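Local coordinates for cobalamin biosynthesis protein CobN (PDB 7C6O) that serves as the catalytic subunit of cobaltochelatase, the enzyme that inserts cobalt into the corrin ring during cobalamin biosynthesis, at residues L252-A260 with D269-A277; R818-G826 with T838-D846. All coordinates share one frame; numbering follows the deposited sequence.

Contact 1: residues L252-A260 with D269-A277; sequences LAAGGVKPA and DSWNVEHLA
G255 and N272 bring the two backbones closest, their CA atoms 4.5 Å apart, and one fairly straight bond joins them there, N272 N to G255 O at 3.0 Å with 160° at the hydrogen. A water lies within hydrogen-bonding distance of both A254 O and N272 O beside this bond. Most of the remaining contact is the indole of W271. Its CG lies anti to the backbone N (chi1 -163°), which carries the ring over to the 252-260 segment, and the chain at G255 and G256, bare of side chains, lies flat on one face of it. G255 CA sits 3.5 Å from the centroid of the five-membered ring, almost straight above it, and G256 CA takes the six-membered ring in the same way at 3.9 Å. A253 CB meets the rim near the ring plane, 3.9 Å from W271 CZ2. P259 comes in obliquely at the far end of the indole, with its CB 3.8 Å from W271 CZ3. D318 accepts from W271 NE1 and so helps fix how the ring is turned, while F317 meets it with its ring plane inclined by about 60°. All this belongs to the crossover between strands 246-249 and 283-289, neighbours in a parallel part of a mixed sheet, with the short helix 274-277 between them. An Asx turn leads into that helix: N272 OD1 accepts from E274 N at 2.8 Å, just ahead of V273 at the N-cap. The V273 carbonyl oxygen then receives both L276 N and A277 N. V273 CG1 rests against the G255 backbone beside the indole. Within the helix, L276 reaches A254 CB with its CD1 branch at 3.7 Å, and L238 of helix 235-241 packs against L276 as well.

Contact 2: residues R818-G826 with T838-D846; sequences RFIPAGPSG and TGRNFYSVD
P821 and G823 each offer a carbonyl to the other segment: P821 O takes N841 N at 2.9 Å, and G823 O takes Y843 N at 2.8 Å. The two bonds are spaced two residues apart on both chains, which run in the same general sense with directions 53° apart. Past them S825 OG donates to Y843 O at 2.7 Å, its chi1 of 54° tucking the hydroxyl between its own N and carbonyl carbon. A water close by accepts from S825 N and lies within hydrogen-bonding distance of S844 O. Three flat groups flank these backbone bonds. A bend at chi3 (-71°) lays the R840 guanidinium over G823, whose CA stands above the group's centre, 3.7 Å from R840 CZ. The Y843 ring turns one face to G823 O and to P824 N and CA, the CA 4.2 Å from the Y843 centroid, and the proline lies alongside the ring, while A822 CB touches its edge in plane. F842 presents a face to S825 CB, 3.9 Å from the ring centroid. I820 CG2 closes the other end against N841 CB, the two side chains crossing at about a right angle.

Second-shell groups set these positions. N834 O holds R840 NH2, A262 O takes the Y843 hydroxyl, and K602 of helix 595-604 binds both N841 OD1 and F842 O. F842 packs on L609 and D611, and D611 also bonds the backbone of G839 and R840. The pairing thus belongs to a long irregular connection between helices 807-815 and 853-874, looped round to lie beside itself and docked against strand 608-612 of a mixed sheet, within this chain's CobN/magnesium chelatase region.

Overall arrangement
Contact 2 is the deeper of the pair: its centre is about 12 Å from that of the chain and most of its touching residues are buried, whereas contact 1 lies about 20 Å out and is only partly buried. Their centres are about 12 Å apart, and they meet directly where A277 CB packs on F819 CE2 at 3.6 Å and where P259 and A260 lie against D846. D268, from the loop joining the two segments of contact 1, also reaches P824 and Y843. Chemically, contact 1 centres on a single indole in a sheet crossover, while contact 2 spreads over repeated backbone bonds and several flat side chains within a long connection from helix 807-815 to helix 853-874.

Contact 1: residues L252-A260 with D269-A277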
# COMPACT_ATOMS: atom_id res chain seq x y z
N LEU A 252 -10.36 16.35 -9.33
CA LEU A 252 -10.69 15.10 -8.67
C LEU A 252 -10.79 13.96 -9.68
O LEU A 252 -10.81 14.16 -10.89
CB LEU A 252 -12.01 15.24 -7.90
CG LEU A 252 -11.97 15.67 -6.43
CD1 LEU A 252 -10.82 16.61 -6.14
CD2 LEU A 252 -13.30 16.32 -6.06
N ALA A 253 -10.87 12.74 -9.14
CA ALA A 253 -10.95 11.55 -9.99
C ALA A 253 -12.22 11.55 -10.83
O ALA A 253 -13.25 12.11 -10.44
CB ALA A 253 -10.89 10.28 -9.13
N ALA A 254 -12.14 10.91 -11.99
CA ALA A 254 -13.21 10.98 -12.98
C ALA A 254 -14.03 9.70 -13.11
O ALA A 254 -15.08 9.73 -13.76
CB ALA A 254 -12.62 11.32 -14.36
N GLY A 255 -13.60 8.59 -12.51
CA GLY A 255 -14.26 7.32 -12.75
C GLY A 255 -15.62 7.19 -12.09
O GLY A 255 -16.47 6.42 -12.55
N GLY A 256 -15.85 7.93 -11.01
CA GLY A 256 -17.11 7.81 -10.30
C GLY A 256 -17.11 8.68 -9.07
O GLY A 256 -16.22 9.51 -8.87
N VAL A 257 -18.13 8.48 -8.23
CA VAL A 257 -18.31 9.26 -7.01
C VAL A 257 -18.40 8.39 -5.76
O VAL A 257 -18.50 8.93 -4.66
CB VAL A 257 -19.55 10.17 -7.11
CG1 VAL A 257 -19.39 11.17 -8.24
CG2 VAL A 257 -20.82 9.35 -7.28
N LYS A 258 -18.36 7.06 -5.89
CA LYS A 258 -18.43 6.16 -4.75
C LYS A 258 -17.30 5.13 -4.85
O LYS A 258 -17.53 3.96 -5.15
CB LYS A 258 -19.79 5.46 -4.67
CG LYS A 258 -20.06 4.77 -3.35
CD LYS A 258 -21.41 4.07 -3.35
CE LYS A 258 -22.54 5.03 -3.68
NZ LYS A 258 -23.86 4.44 -3.35
N PRO A 259 -16.06 5.55 -4.59
CA PRO A 259 -14.93 4.62 -4.74
C PRO A 259 -15.01 3.41 -3.83
O PRO A 259 -14.50 2.34 -4.18
CB PRO A 259 -13.71 5.49 -4.41
CG PRO A 259 -14.25 6.63 -3.60
CD PRO A 259 -15.62 6.89 -4.15
N ALA A 260 -15.66 3.54 -2.66
CA ALA A 260 -15.80 2.40 -1.76
C ALA A 260 -16.53 1.23 -2.40
O ALA A 260 -16.36 0.09 -1.94
CB ALA A 260 -16.53 2.83 -0.48
N ASP A 269 -16.47 -2.33 -12.52
CA ASP A 269 -16.93 -1.88 -13.83
C ASP A 269 -17.61 -0.52 -13.75
O ASP A 269 -17.54 0.27 -14.69
CB ASP A 269 -17.89 -2.91 -14.44
CG ASP A 269 -17.17 -4.12 -15.01
OD1 ASP A 269 -15.94 -4.04 -15.22
OD2 ASP A 269 -17.84 -5.14 -15.26
N SER A 270 -18.26 -0.23 -12.62
CA SER A 270 -18.96 1.04 -12.46
C SER A 270 -18.00 2.22 -12.37
O SER A 270 -18.42 3.37 -12.56
CB SER A 270 -19.86 1.01 -11.23
OG SER A 270 -19.09 0.94 -10.03
N TRP A 271 -16.72 1.98 -12.08
CA TRP A 271 -15.71 3.04 -12.10
C TRP A 271 -15.18 3.11 -13.52
O TRP A 271 -14.38 2.26 -13.94
CB TRP A 271 -14.61 2.76 -11.09
CG TRP A 271 -13.78 3.97 -10.78
CD1 TRP A 271 -12.64 4.37 -11.42
CD2 TRP A 271 -14.03 4.94 -9.76
NE1 TRP A 271 -12.16 5.53 -10.86
CE2 TRP A 271 -13.00 5.90 -9.84
CE3 TRP A 271 -15.02 5.10 -8.79
CZ2 TRP A 271 -12.93 7.00 -8.98
CZ3 TRP A 271 -14.96 6.19 -7.94
CH2 TRP A 271 -13.92 7.13 -8.04
N ASN A 272 -15.63 4.11 -14.27
CA ASN A 272 -15.46 4.14 -15.72
C ASN A 272 -14.63 5.36 -16.12
O ASN A 272 -15.06 6.50 -15.91
CB ASN A 272 -16.82 4.16 -16.42
CG ASN A 272 -16.72 3.89 -17.90
OD1 ASN A 272 -15.88 4.47 -18.60
ND2 ASN A 272 -17.57 3.01 -18.40
N VAL A 273 -13.46 5.11 -16.71
CA VAL A 273 -12.61 6.17 -17.24
C VAL A 273 -12.33 5.90 -18.71
O VAL A 273 -11.31 6.35 -19.24
CB VAL A 273 -11.30 6.30 -16.44
CG1 VAL A 273 -11.57 6.74 -15.01
CG2 VAL A 273 -10.53 4.98 -16.47
N GLU A 274 -13.23 5.17 -19.37
CA GLU A 274 -12.99 4.78 -20.76
C GLU A 274 -12.77 5.99 -21.66
O GLU A 274 -11.94 5.94 -22.57
CB GLU A 274 -14.16 3.93 -21.28
CG GLU A 274 -14.24 2.55 -20.67
N HIS A 275 -13.50 7.08 -21.41
CA HIS A 275 -13.34 8.28 -22.23
C HIS A 275 -11.97 8.92 -22.07
O HIS A 275 -11.52 9.61 -23.00
CB HIS A 275 -14.44 9.29 -21.90
CG HIS A 275 -14.40 9.79 -20.48
ND1 HIS A 275 -14.65 8.97 -19.40
CD2 HIS A 275 -14.17 11.02 -19.98
CE1 HIS A 275 -14.56 9.68 -18.29
NE2 HIS A 275 -14.27 10.93 -18.61
N LEU A 276 -11.30 8.72 -20.94
CA LEU A 276 -9.95 9.23 -20.75
C LEU A 276 -8.89 8.21 -21.15
O LEU A 276 -7.85 8.58 -21.71
CB LEU A 276 -9.75 9.67 -19.30
CG LEU A 276 -10.63 10.84 -18.87
CD1 LEU A 276 -10.53 11.09 -17.37
CD2 LEU A 276 -10.27 12.09 -19.65
N ALA A 277 -9.12 6.93 -20.85
CA ALA A 277 -8.19 5.89 -21.28
C ALA A 277 -8.08 5.83 -22.80
O ALA A 277 -7.02 5.48 -23.33
CB ALA A 277 -8.63 4.53 -20.74
O HOH W 1 -17.03 8.24 -15.37

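Contact 2: residues R818-G826 with T838-D846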
# COMPACT_ATOMS: atom_id res chain seq x y z
N ARG A 818 2.32 4.62 -22.90
CA ARG A 818 0.89 4.47 -23.10
C ARG A 818 0.18 4.41 -21.76
O ARG A 818 0.80 4.22 -20.71
CB ARG A 818 0.60 3.21 -23.92
CG ARG A 818 1.37 3.19 -25.24
CD ARG A 818 0.69 2.32 -26.28
NE ARG A 818 1.33 2.46 -27.59
CZ ARG A 818 0.89 3.26 -28.55
NH1 ARG A 818 -0.20 4.00 -28.36
NH2 ARG A 818 1.53 3.31 -29.71
N PHE A 819 -1.13 4.60 -21.79
CA PHE A 819 -1.92 4.54 -20.57
C PHE A 819 -2.05 3.09 -20.11
O PHE A 819 -2.46 2.22 -20.88
CB PHE A 819 -3.31 5.15 -20.79
CG PHE A 819 -4.19 5.09 -19.57
CD1 PHE A 819 -4.01 5.98 -18.52
CD2 PHE A 819 -5.20 4.14 -19.48
CE1 PHE A 819 -4.82 5.92 -17.40
CE2 PHE A 819 -6.01 4.08 -18.35
CZ PHE A 819 -5.82 4.97 -17.31
N ILE A 820 -1.69 2.84 -18.86
CA ILE A 820 -1.76 1.51 -18.26
C ILE A 820 -3.05 1.43 -17.45
O ILE A 820 -3.18 2.15 -16.45
CB ILE A 820 -0.54 1.21 -17.38
CG1 ILE A 820 0.75 1.40 -18.19
CG2 ILE A 820 -0.62 -0.21 -16.82
CD1 ILE A 820 0.82 0.54 -19.43
N PRO A 821 -4.01 0.58 -17.83
CA PRO A 821 -5.29 0.56 -17.13
C PRO A 821 -5.13 0.14 -15.68
O PRO A 821 -4.26 -0.67 -15.33
CB PRO A 821 -6.12 -0.45 -17.92
CG PRO A 821 -5.10 -1.34 -18.55
CD PRO A 821 -3.93 -0.45 -18.88
N ALA A 822 -5.98 0.70 -14.82
CA ALA A 822 -5.97 0.38 -13.40
C ALA A 822 -6.97 -0.73 -13.09
O ALA A 822 -7.85 -1.06 -13.89
CB ALA A 822 -6.30 1.62 -12.57
N GLY A 823 -6.82 -1.31 -11.90
CA GLY A 823 -7.69 -2.36 -11.44
C GLY A 823 -7.55 -2.57 -9.95
O GLY A 823 -6.63 -2.04 -9.31
N PRO A 824 -8.46 -3.34 -9.36
CA PRO A 824 -8.38 -3.60 -7.92
C PRO A 824 -7.20 -4.49 -7.58
O PRO A 824 -6.61 -5.16 -8.44
CB PRO A 824 -9.71 -4.30 -7.60
CG PRO A 824 -10.60 -3.97 -8.76
CD PRO A 824 -9.69 -3.89 -9.95
N SER A 825 -6.85 -4.50 -6.29
CA SER A 825 -5.77 -5.32 -5.77
C SER A 825 -6.27 -6.15 -4.60
O SER A 825 -7.30 -5.85 -3.99
CB SER A 825 -4.58 -4.45 -5.32
OG SER A 825 -5.00 -3.45 -4.40
N GLY A 826 -5.53 -7.20 -4.28
CA GLY A 826 -5.91 -8.14 -3.25
C GLY A 826 -5.64 -9.56 -3.71
O GLY A 826 -5.03 -9.79 -4.75
N THR A 838 -4.47 -9.53 -14.25
CA THR A 838 -3.27 -8.80 -13.86
C THR A 838 -2.79 -7.98 -15.06
O THR A 838 -3.50 -7.82 -16.06
CB THR A 838 -2.20 -9.76 -13.35
OG1 THR A 838 -1.96 -10.78 -14.32
CG2 THR A 838 -2.65 -10.40 -12.04
N GLY A 839 -1.58 -7.44 -14.97
CA GLY A 839 -1.10 -6.52 -15.99
C GLY A 839 -1.65 -5.12 -15.86
O GLY A 839 -1.64 -4.38 -16.84
N ARG A 840 -2.11 -4.74 -14.68
CA ARG A 840 -2.75 -3.45 -14.45
C ARG A 840 -2.03 -2.67 -13.36
O ARG A 840 -1.36 -3.25 -12.49
CB ARG A 840 -4.23 -3.63 -14.09
CG ARG A 840 -5.05 -4.32 -15.17
CD ARG A 840 -6.54 -4.36 -14.82
NE ARG A 840 -6.82 -5.29 -13.73
CZ ARG A 840 -8.03 -5.54 -13.25
NH1 ARG A 840 -9.09 -4.93 -13.77
NH2 ARG A 840 -8.19 -6.40 -12.26
N ASN A 841 -2.16 -1.35 -13.41
CA ASN A 841 -1.58 -0.45 -12.41
C ASN A 841 -2.60 -0.31 -11.28
O ASN A 841 -3.45 0.58 -11.30
CB ASN A 841 -1.24 0.89 -13.04
CG ASN A 841 -0.62 1.86 -12.06
OD1 ASN A 841 -0.16 1.47 -10.99
ND2 ASN A 841 -0.60 3.14 -12.43
N PHE A 842 -2.50 -1.18 -10.28
CA PHE A 842 -3.66 -1.37 -9.41
C PHE A 842 -3.87 -0.18 -8.47
O PHE A 842 -2.96 0.61 -8.18
CB PHE A 842 -3.57 -2.69 -8.61
CG PHE A 842 -2.38 -2.82 -7.67
CD1 PHE A 842 -2.15 -1.93 -6.63
CD2 PHE A 842 -1.54 -3.93 -7.77
CE1 PHE A 842 -1.08 -2.10 -5.76
CE2 PHE A 842 -0.48 -4.11 -6.90
CZ PHE A 842 -0.24 -3.20 -5.90
N TYR A 843 -5.12 -0.04 -8.02
CA TYR A 843 -5.49 0.82 -6.90
C TYR A 843 -5.88 -0.07 -5.73
O TYR A 843 -5.88 -1.30 -5.82
CB TYR A 843 -6.61 1.78 -7.30
CG TYR A 843 -7.87 1.12 -7.84
CD1 TYR A 843 -8.87 0.69 -6.97
CD2 TYR A 843 -8.07 0.96 -9.20
CE1 TYR A 843 -10.03 0.10 -7.46
CE2 TYR A 843 -9.22 0.37 -9.69
CZ TYR A 843 -10.20 -0.05 -8.82
OH TYR A 843 -11.35 -0.63 -9.30
N SER A 844 -6.22 0.56 -4.60
CA SER A 844 -6.51 -0.20 -3.39
C SER A 844 -7.92 0.14 -2.92
O SER A 844 -8.90 -0.35 -3.50
CB SER A 844 -5.44 0.05 -2.33
OG SER A 844 -5.27 1.44 -2.07
N VAL A 845 -8.07 0.96 -1.88
CA VAL A 845 -9.35 1.14 -1.21
C VAL A 845 -9.59 2.62 -0.95
O VAL A 845 -8.67 3.45 -0.97
CB VAL A 845 -9.42 0.36 0.12
CG1 VAL A 845 -9.27 -1.14 -0.14
CG2 VAL A 845 -8.35 0.85 1.09
N ASP A 846 -10.85 2.95 -0.71
CA ASP A 846 -11.22 4.24 -0.16
C ASP A 846 -10.76 4.26 1.29
O ASP A 846 -11.33 3.53 2.12
CB ASP A 846 -12.73 4.47 -0.27
CG ASP A 846 -13.19 5.79 0.34
OD1 ASP A 846 -12.35 6.58 0.82
OD2 ASP A 846 -14.41 6.04 0.34
O HOH W 2 -1.86 3.85 -15.09
O HOH W 3 -8.92 -3.12 -4.26